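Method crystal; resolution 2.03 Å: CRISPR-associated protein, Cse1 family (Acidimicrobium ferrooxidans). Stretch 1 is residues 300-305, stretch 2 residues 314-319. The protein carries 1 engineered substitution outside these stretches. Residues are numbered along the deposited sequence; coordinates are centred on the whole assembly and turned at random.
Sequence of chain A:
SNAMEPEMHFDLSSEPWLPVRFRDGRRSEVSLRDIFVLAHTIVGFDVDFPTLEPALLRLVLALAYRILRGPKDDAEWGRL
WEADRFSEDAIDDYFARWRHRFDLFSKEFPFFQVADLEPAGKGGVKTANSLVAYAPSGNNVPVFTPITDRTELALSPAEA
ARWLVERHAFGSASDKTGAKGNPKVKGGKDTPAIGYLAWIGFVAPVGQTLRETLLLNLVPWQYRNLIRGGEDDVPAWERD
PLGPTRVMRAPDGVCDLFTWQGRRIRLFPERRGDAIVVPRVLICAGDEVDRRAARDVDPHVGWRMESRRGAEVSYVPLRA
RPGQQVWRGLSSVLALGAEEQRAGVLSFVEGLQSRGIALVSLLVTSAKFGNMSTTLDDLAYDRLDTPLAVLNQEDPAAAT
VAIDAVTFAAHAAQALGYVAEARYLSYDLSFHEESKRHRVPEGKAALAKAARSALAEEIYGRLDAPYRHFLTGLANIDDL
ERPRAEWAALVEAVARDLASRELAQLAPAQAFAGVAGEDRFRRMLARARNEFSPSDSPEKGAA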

# COMPACT_ATOMS: atom_id res chain seq x y z
N HIS A 300 5.90 -8.37 0.89
CA HIS A 300 4.89 -7.30 1.05
C HIS A 300 3.64 -7.44 0.14
O HIS A 300 2.91 -6.47 -0.05
CB HIS A 300 5.52 -5.94 0.76
CG HIS A 300 6.56 -5.56 1.78
ND1 HIS A 300 7.80 -5.06 1.40
CD2 HIS A 300 6.49 -5.61 3.12
CE1 HIS A 300 8.46 -4.86 2.55
NE2 HIS A 300 7.67 -5.14 3.60
N VAL A 301 3.45 -8.60 -0.46
CA VAL A 301 2.31 -8.81 -1.38
C VAL A 301 1.68 -10.21 -1.13
O VAL A 301 2.41 -11.18 -1.05
CB VAL A 301 2.78 -8.61 -2.86
CG1 VAL A 301 4.07 -9.36 -3.18
CG2 VAL A 301 1.67 -8.94 -3.90
N GLY A 302 0.35 -10.26 -1.06
CA GLY A 302 -0.44 -11.47 -0.98
C GLY A 302 -0.88 -11.82 -2.39
O GLY A 302 -0.83 -10.97 -3.29
N TRP A 303 -1.25 -13.09 -2.62
CA TRP A 303 -1.59 -13.60 -3.95
C TRP A 303 -2.87 -14.38 -3.97
O TRP A 303 -3.30 -14.92 -2.96
CB TRP A 303 -0.46 -14.53 -4.49
CG TRP A 303 0.87 -13.83 -4.56
CD1 TRP A 303 1.78 -13.72 -3.54
CD2 TRP A 303 1.39 -13.07 -5.65
NE1 TRP A 303 2.82 -12.92 -3.94
CE2 TRP A 303 2.62 -12.51 -5.22
CE3 TRP A 303 0.95 -12.81 -6.96
CZ2 TRP A 303 3.40 -11.69 -6.06
CZ3 TRP A 303 1.75 -12.05 -7.80
CH2 TRP A 303 2.94 -11.47 -7.33
N ARG A 304 -3.53 -14.33 -5.12
CA ARG A 304 -4.72 -15.13 -5.41
C ARG A 304 -4.38 -15.97 -6.61
O ARG A 304 -3.87 -15.46 -7.61
CB ARG A 304 -5.93 -14.20 -5.70
CG ARG A 304 -7.15 -14.88 -6.25
CD ARG A 304 -8.30 -13.89 -6.39
NE ARG A 304 -8.05 -12.82 -7.37
CZ ARG A 304 -8.18 -12.93 -8.70
NH1 ARG A 304 -8.54 -14.09 -9.24
NH2 ARG A 304 -7.97 -11.89 -9.48
N MSE A 305 -4.77 -17.21 -6.58
CA MSE A 305 -4.57 -18.09 -7.74
C MSE A 305 -5.63 -17.75 -8.79
O MSE A 305 -6.80 -17.87 -8.50
CB MSE A 305 -4.65 -19.56 -7.34
CG MSE A 305 -4.29 -20.48 -8.52
SE MSE A 305 -4.74 -22.24 -8.17
CE MSE A 305 -6.57 -22.10 -8.62
N SER A 314 -1.26 -19.57 -12.61
CA SER A 314 -1.01 -18.12 -12.58
C SER A 314 -1.63 -17.50 -11.33
O SER A 314 -2.69 -17.92 -10.84
CB SER A 314 -1.53 -17.41 -13.83
OG SER A 314 -2.94 -17.53 -13.94
N TYR A 315 -0.90 -16.56 -10.78
CA TYR A 315 -1.26 -15.83 -9.60
C TYR A 315 -1.34 -14.38 -9.90
O TYR A 315 -0.53 -13.87 -10.66
CB TYR A 315 -0.21 -16.03 -8.51
CG TYR A 315 -0.10 -17.45 -8.02
CD1 TYR A 315 -0.90 -17.91 -6.98
CD2 TYR A 315 0.82 -18.33 -8.58
CE1 TYR A 315 -0.83 -19.23 -6.54
CE2 TYR A 315 0.90 -19.65 -8.15
CZ TYR A 315 0.07 -20.10 -7.13
OH TYR A 315 0.15 -21.37 -6.65
N VAL A 316 -2.24 -13.69 -9.23
CA VAL A 316 -2.32 -12.25 -9.34
C VAL A 316 -2.20 -11.67 -7.93
O VAL A 316 -2.65 -12.31 -6.96
CB VAL A 316 -3.56 -11.74 -10.09
CG1 VAL A 316 -3.56 -12.25 -11.54
CG2 VAL A 316 -4.85 -12.15 -9.41
N PRO A 317 -1.68 -10.44 -7.78
CA PRO A 317 -1.59 -9.86 -6.42
C PRO A 317 -2.96 -9.58 -5.80
O PRO A 317 -3.86 -9.13 -6.48
CB PRO A 317 -0.85 -8.51 -6.66
CG PRO A 317 -0.19 -8.62 -8.00
CD PRO A 317 -1.07 -9.54 -8.80
N LEU A 318 -3.10 -9.80 -4.51
CA LEU A 318 -4.28 -9.35 -3.77
C LEU A 318 -4.18 -7.81 -3.64
O LEU A 318 -3.10 -7.28 -3.29
CB LEU A 318 -4.32 -9.96 -2.40
CG LEU A 318 -4.76 -11.41 -2.30
CD1 LEU A 318 -4.54 -11.95 -0.90
CD2 LEU A 318 -6.23 -11.56 -2.77
N ARG A 319 -5.28 -7.12 -3.85
CA ARG A 319 -5.25 -5.64 -3.90
C ARG A 319 -6.33 -5.02 -3.08
O ARG A 319 -7.47 -5.45 -3.12
CB ARG A 319 -5.37 -5.13 -5.33
CG ARG A 319 -4.15 -5.44 -6.17
CD ARG A 319 -4.20 -4.63 -7.44
NE ARG A 319 -3.12 -4.96 -8.38
CZ ARG A 319 -3.15 -5.89 -9.32
NH1 ARG A 319 -4.19 -6.72 -9.42
NH2 ARG A 319 -2.12 -6.06 -10.12
O HOH W 1 -1.25 -7.93 -1.52

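Two antiparallel strands are held in register by their backbones, while the side chains fill whatever space that register leaves, and this contact in a Cse1-family protein illustrates the principle well. The approach begins loosely: Val301 lays CG2 3.8 Å from CB of Pro317, an apolar touch without polar help.

At Gly302 the backbone takes over. Its carbonyl accepts a nearly linear hydrogen bond from Leu318, with N of Leu318 2.8 Å from O of Gly302, and the same oxygen receives a CA-H...O contact from Pro317. On its amide side, a water joins the two stretches, accepting from N of Gly302 at 2.9 Å and donating to O of Leu318 at 2.6 Å. The absence of a side chain matters here, since an ideally placed CB would lie only 3.1 Å from CD1 of Leu318.

Trp303 forms a non-hydrogen-bonded pair with Pro317, a position that suits proline because it has no amide hydrogen to offer. Although the CA-to-CB bond of Trp303 points away overall, its indole remains in contact: CE3 lies 3.8 Å from CB of Tyr315, and CZ3 lies 3.9 Å from CD of Pro317.

Arg304 and Val316 then supply the classic hydrogen-bonded pair. N of Arg304 donates to O of Val316, and N of Val316 returns the bond to O of Arg304, both at 2.9 Å. Their side chains share one face of the sheet, where the extended arginine bends at chi3 (p) and brings its guanidinium over the valine, with NH2 3.1 Å from CG2, a close packing contact.

Selenomethionine Met305 alternates to the other face with Tyr315, again without backbone hydrogen bonds between them. Its CB packs 3.9 Å from CE1 of Tyr315, while the end of its side chain leads away.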